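Local coordinates for hypothetical protein (Staphylococcus aureus subsp. aureus, PDB 1QYI) that is of unknown function but belongs to the HAD-like hydrolase family and may be a hydrolase, perhaps a phosphatase, with an unidentified substrate, at residues I59-K62 / D63-N67; D99-E102 / A103-Q107. All coordinates share one frame; numbering follows the deposited sequence.

Interaction 1 of 2, residues I59-K62 / D63-N67; sequences IFQK and DKILN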
loop_
_atom_site.group_PDB
_atom_site.type_symbol
_atom_site.label_atom_id
_atom_site.label_comp_id
_atom_site.label_asym_id
_atom_site.label_seq_id
_atom_site.Cartn_x
_atom_site.Cartn_y
_atom_site.Cartn_z
ATOM N N ILE A 59 4.003 -15.201 -9.566
ATOM C CA ILE A 59 2.620 -14.857 -9.244
ATOM C C ILE A 59 2.044 -13.788 -10.176
ATOM O O ILE A 59 1.010 -14.007 -10.801
ATOM C CB ILE A 59 2.484 -14.376 -7.765
ATOM C CG1 ILE A 59 2.998 -15.451 -6.806
ATOM C CG2 ILE A 59 1.021 -14.073 -7.439
ATOM C CD1 ILE A 59 2.278 -16.791 -6.934
ATOM N N PHE A 60 2.717 -12.644 -10.283
ATOM C CA PHE A 60 2.238 -11.553 -11.127
ATOM C C PHE A 60 2.686 -11.540 -12.596
ATOM O O PHE A 60 2.282 -10.656 -13.355
ATOM C CB PHE A 60 2.584 -10.201 -10.485
ATOM C CG PHE A 60 1.943 -9.973 -9.148
ATOM C CD1 PHE A 60 0.573 -10.129 -8.985
ATOM C CD2 PHE A 60 2.713 -9.588 -8.050
ATOM C CE1 PHE A 60 -0.030 -9.906 -7.745
ATOM C CE2 PHE A 60 2.121 -9.360 -6.804
ATOM C CZ PHE A 60 0.749 -9.519 -6.650
ATOM N N GLN A 61 3.514 -12.507 -12.987
ATOM C CA GLN A 61 4.003 -12.611 -14.362
ATOM C C GLN A 61 4.702 -11.336 -14.838
ATOM O O GLN A 61 4.218 -10.631 -15.732
ATOM C CB GLN A 61 2.845 -12.946 -15.298
ATOM C CG GLN A 61 2.150 -14.240 -14.949
ATOM C CD GLN A 61 2.951 -15.463 -15.344
ATOM O OE1 GLN A 61 3.036 -15.814 -16.521
ATOM N NE2 GLN A 61 3.555 -16.114 -14.359
ATOM N N LYS A 62 5.849 -11.046 -14.238
ATOM C CA LYS A 62 6.612 -9.858 -14.583
ATOM C C LYS A 62 5.822 -8.605 -14.252
ATOM O O LYS A 62 6.020 -7.557 -14.865
ATOM C CB LYS A 62 6.983 -9.846 -16.071
ATOM C CG LYS A 62 8.209 -10.691 -16.440
ATOM C CD LYS A 62 9.465 -10.224 -15.702
ATOM C CE LYS A 62 10.680 -11.059 -16.087
ATOM N NZ LYS A 62 11.932 -10.613 -15.406
ATOM N N ASP A 63 4.919 -8.717 -13.286
ATOM C CA ASP A 63 4.115 -7.575 -12.865
ATOM C C ASP A 63 3.030 -7.174 -13.855
ATOM O O ASP A 63 2.374 -6.138 -13.689
ATOM C CB ASP A 63 5.028 -6.389 -12.570
ATOM C CG ASP A 63 5.684 -6.502 -11.214
ATOM O OD1 ASP A 63 5.746 -7.634 -10.672
ATOM O OD2 ASP A 63 6.150 -5.465 -10.692
ATOM N N LYS A 64 2.831 -8.003 -14.878
ATOM C CA LYS A 64 1.801 -7.742 -15.869
ATOM C C LYS A 64 0.429 -7.745 -15.186
ATOM O O LYS A 64 -0.378 -6.852 -15.421
ATOM C CB LYS A 64 1.889 -8.789 -16.993
ATOM C CG LYS A 64 3.077 -8.553 -17.944
ATOM C CD LYS A 64 3.090 -9.463 -19.181
ATOM C CE LYS A 64 3.291 -10.934 -18.831
ATOM N NZ LYS A 64 3.464 -11.782 -20.052
ATOM N N ILE A 65 0.193 -8.744 -14.329
ATOM C CA ILE A 65 -1.060 -8.888 -13.575
ATOM C C ILE A 65 -1.178 -7.707 -12.608
ATOM O O ILE A 65 -2.245 -7.115 -12.444
ATOM C CB ILE A 65 -1.070 -10.201 -12.730
ATOM C CG1 ILE A 65 -0.903 -11.423 -13.631
ATOM C CG2 ILE A 65 -2.390 -10.339 -11.976
ATOM C CD1 ILE A 65 -0.825 -12.735 -12.867
ATOM N N LEU A 66 -0.054 -7.370 -11.986
ATOM C CA LEU A 66 0.026 -6.285 -11.019
ATOM C C LEU A 66 -0.275 -4.909 -11.617
ATOM O O LEU A 66 -0.867 -4.055 -10.953
ATOM C CB LEU A 66 1.413 -6.293 -10.375
ATOM C CG LEU A 66 1.816 -5.159 -9.431
ATOM C CD1 LEU A 66 0.755 -4.927 -8.360
ATOM C CD2 LEU A 66 3.152 -5.513 -8.796
ATOM N N ASN A 67 0.128 -4.697 -12.868
ATOM C CA ASN A 67 -0.113 -3.424 -13.541
ATOM C C ASN A 67 -1.505 -3.340 -14.162
ATOM O O ASN A 67 -2.044 -2.244 -14.343
ATOM C CB ASN A 67 0.940 -3.185 -14.624
ATOM C CG ASN A 67 2.314 -2.938 -14.048
ATOM O OD1 ASN A 67 2.486 -2.080 -13.180
ATOM N ND2 ASN A 67 3.305 -3.687 -14.524
#
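The carbonyl O of Phe-60 receives the backbone N of Ile-65 at 3.0 Å, in a nearly straight bond (163° at the hydrogen) whose donor lies only slightly tilted from the carbonyl plane. A second bond runs from Lys-64 N to Gln-61 O, 3.1 Å long, but here the donor stands above the carbonyl plane. This bond closes a type I' beta turn from Gln-61 to Lys-64, which joins helix 49-60 to helix 64-71. Gln-61, Lys-62 and Asp-63 all have positive phi; aspartate is among the residues that tolerate this well, and its carboxylate is held by a salt bridge to Arg-56. With CG set beside its backbone N (chi1 -62°), Phe-60 carries its ring back against the second helix. Leu-66 CB lies over one ring face, 3.9 Å from CG and 4.2 Å from the centroid, a CH-pi contact, while Ile-65 CB meets the rim near the ring plane, 4.1 Å from CD1. All three side chains are apolar, as suits their burial, and Val-84 of helix 77-93 touches both Phe-60 and Ile-65. Toward solvent, the chain of Lys-64, bent at chi3, curls past Gln-61 O, with CE 4.1 Å from Gln-61 CB.

Interaction 2 of 2, residues D99-E102 / A103-Q107; sequences DEIE and AFMYQ
Ile-101 and Met-105, one helical turn apart, lie side by side and point the same way, with Ile-101 CG2 3.7 Å from CG of the selenomethionine. The backbone beneath them is hydrogen-bonded: Met-105 N donates to Ile-101 O at 2.8 Å, nearly along the C=O axis. With chi1 at -58°, CG of Met-105 stands beside its own backbone N and so comes back over the preceding turn, where it meets the isoleucine. A branched residue and a long flexible one suit this buried flank: the chain of Met-105 is bent at chi2 and chi3, so that CG packs on Ile-101 while the selenium end turns away.

The other flank is looser. Glu-102 and Tyr-106 are only partly exposed, and their side chains cross with the carboxylate and ring planes 79° apart; OE1 of Glu-102 is 3.7 Å from Tyr-106 CE2, while Glu-102 CB lies in the plane of the ring at its edge. Both residues suit a half-exposed flank, offering apolar CB and ring edge to each other along with polar ends compatible with solvent. The bond from Tyr-106 N to Glu-102 O, 2.8 Å long, is weak because its angle at the hydrogen is 124°. Helix 98-106 rests on helix 77-93 through Phe-104, whose side chain touches Leu-89 and Leu-93, while the side chain of Tyr-106 reaches Val-161 and Asp-163 in a loop.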
loop_
_atom_site.group_PDB
_atom_site.type_symbol
_atom_site.label_atom_id
_atom_site.label_comp_id
_atom_site.label_asym_id
_atom_site.label_seq_id
_atom_site.Cartn_x
_atom_site.Cartn_y
_atom_site.Cartn_z
ATOM N N ASP A 99 -19.933 -32.092 -5.686
ATOM C CA ASP A 99 -20.179 -32.357 -4.271
ATOM C C ASP A 99 -19.070 -31.797 -3.385
ATOM O O ASP A 99 -19.334 -31.144 -2.369
ATOM C CB ASP A 99 -20.335 -33.860 -4.036
ATOM C CG ASP A 99 -21.745 -34.332 -4.285
ATOM O OD1 ASP A 99 -22.406 -33.781 -5.202
ATOM O OD2 ASP A 99 -22.189 -35.260 -3.574
ATOM N N GLU A 100 -17.828 -32.051 -3.778
ATOM C CA GLU A 100 -16.685 -31.572 -3.020
ATOM C C GLU A 100 -16.686 -30.042 -2.998
ATOM O O GLU A 100 -16.314 -29.423 -2.001
ATOM C CB GLU A 100 -15.403 -32.123 -3.646
ATOM C CG GLU A 100 -15.444 -33.636 -3.779
ATOM C CD GLU A 100 -14.212 -34.226 -4.435
ATOM O OE1 GLU A 100 -13.842 -33.789 -5.546
ATOM O OE2 GLU A 100 -13.623 -35.149 -3.838
ATOM N N ILE A 101 -17.132 -29.444 -4.098
ATOM C CA ILE A 101 -17.193 -27.994 -4.211
ATOM C C ILE A 101 -18.160 -27.402 -3.192
ATOM O O ILE A 101 -17.783 -26.562 -2.370
ATOM C CB ILE A 101 -17.646 -27.567 -5.618
ATOM C CG1 ILE A 101 -16.597 -27.999 -6.643
ATOM C CG2 ILE A 101 -17.859 -26.064 -5.665
ATOM C CD1 ILE A 101 -16.923 -27.609 -8.070
ATOM N N GLU A 102 -19.410 -27.842 -3.253
ATOM C CA GLU A 102 -20.429 -27.352 -2.339
ATOM C C GLU A 102 -19.980 -27.504 -0.886
ATOM O O GLU A 102 -20.417 -26.756 -0.007
ATOM C CB GLU A 102 -21.728 -28.110 -2.562
ATOM C CG GLU A 102 -22.156 -28.143 -4.007
ATOM C CD GLU A 102 -23.650 -27.990 -4.169
ATOM O OE1 GLU A 102 -24.148 -26.857 -3.993
ATOM O OE2 GLU A 102 -24.321 -29.008 -4.457
ATOM N N ALA A 103 -19.098 -28.468 -0.640
ATOM C CA ALA A 103 -18.598 -28.696 0.707
ATOM C C ALA A 103 -17.762 -27.507 1.149
ATOM O O ALA A 103 -18.057 -26.858 2.149
ATOM C CB ALA A 103 -17.763 -29.965 0.749
ATOM N N PHE A 104 -16.713 -27.229 0.389
ATOM C CA PHE A 104 -15.821 -26.123 0.686
ATOM C C PHE A 104 -16.568 -24.793 0.624
ATOM O O PHE A 104 -16.279 -23.869 1.387
ATOM C CB PHE A 104 -14.665 -26.122 -0.317
ATOM C CG PHE A 104 -13.822 -24.881 -0.278
ATOM C CD1 PHE A 104 -12.821 -24.728 0.682
ATOM C CD2 PHE A 104 -14.053 -23.846 -1.188
ATOM C CE1 PHE A 104 -12.062 -23.565 0.739
ATOM C CE2 PHE A 104 -13.306 -22.681 -1.142
ATOM C CZ PHE A 104 -12.305 -22.538 -0.174
HETATM N N MSE A 105 -17.541 -24.700 -0.275
HETATM C CA MSE A 105 -18.303 -23.462 -0.439
HETATM C C MSE A 105 -19.422 -23.235 0.574
HETATM O O MSE A 105 -19.854 -22.099 0.763
HETATM C CB MSE A 105 -18.909 -23.400 -1.846
HETATM C CG MSE A 105 -17.902 -23.471 -2.989
HETATM SE SE MSE A 105 -17.028 -21.782 -3.394
HETATM C CE MSE A 105 -18.524 -20.885 -4.246
ATOM N N TYR A 106 -19.893 -24.290 1.230
ATOM C CA TYR A 106 -21.004 -24.125 2.165
ATOM C C TYR A 106 -20.858 -24.757 3.554
ATOM O O TYR A 106 -21.782 -24.692 4.369
ATOM C CB TYR A 106 -22.282 -24.640 1.491
ATOM C CG TYR A 106 -22.576 -23.971 0.165
ATOM C CD1 TYR A 106 -23.003 -22.647 0.116
ATOM C CD2 TYR A 106 -22.378 -24.643 -1.044
ATOM C CE1 TYR A 106 -23.226 -22.001 -1.099
ATOM C CE2 TYR A 106 -22.599 -24.002 -2.271
ATOM C CZ TYR A 106 -23.019 -22.681 -2.286
ATOM O OH TYR A 106 -23.218 -22.024 -3.478
ATOM N N GLN A 107 -19.707 -25.367 3.824
ATOM C CA GLN A 107 -19.469 -26.003 5.120
ATOM C C GLN A 107 -19.403 -24.916 6.205
ATOM O O GLN A 107 -18.884 -23.817 5.975
ATOM C CB GLN A 107 -18.158 -26.812 5.083
ATOM C CG GLN A 107 -18.132 -28.113 5.911
ATOM C CD GLN A 107 -18.908 -29.266 5.265
ATOM O OE1 GLN A 107 -18.734 -30.436 5.632
ATOM N NE2 GLN A 107 -19.772 -28.937 4.304
#

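Interaction 1 comes first along the chain, at the joint between helices 49-60 and 64-71; interaction 2 follows within helix 98-106. Their centres are 30 Å apart and their nearest atoms about 17 Å, so they do not touch. Helix 77-93 links them: Val-84 and Met-80 meet interaction 1, and Leu-89 and Leu-93, further along the same helix, meet interaction 2. Both belong to the helical region between strands 3-6 and 233-237, which are neighbours in the parallel sheet. An insertion at this point of a HAD-like fold is consistent with a cap domain over the sheet-bearing core, interaction 2 being the more peripheral of the two.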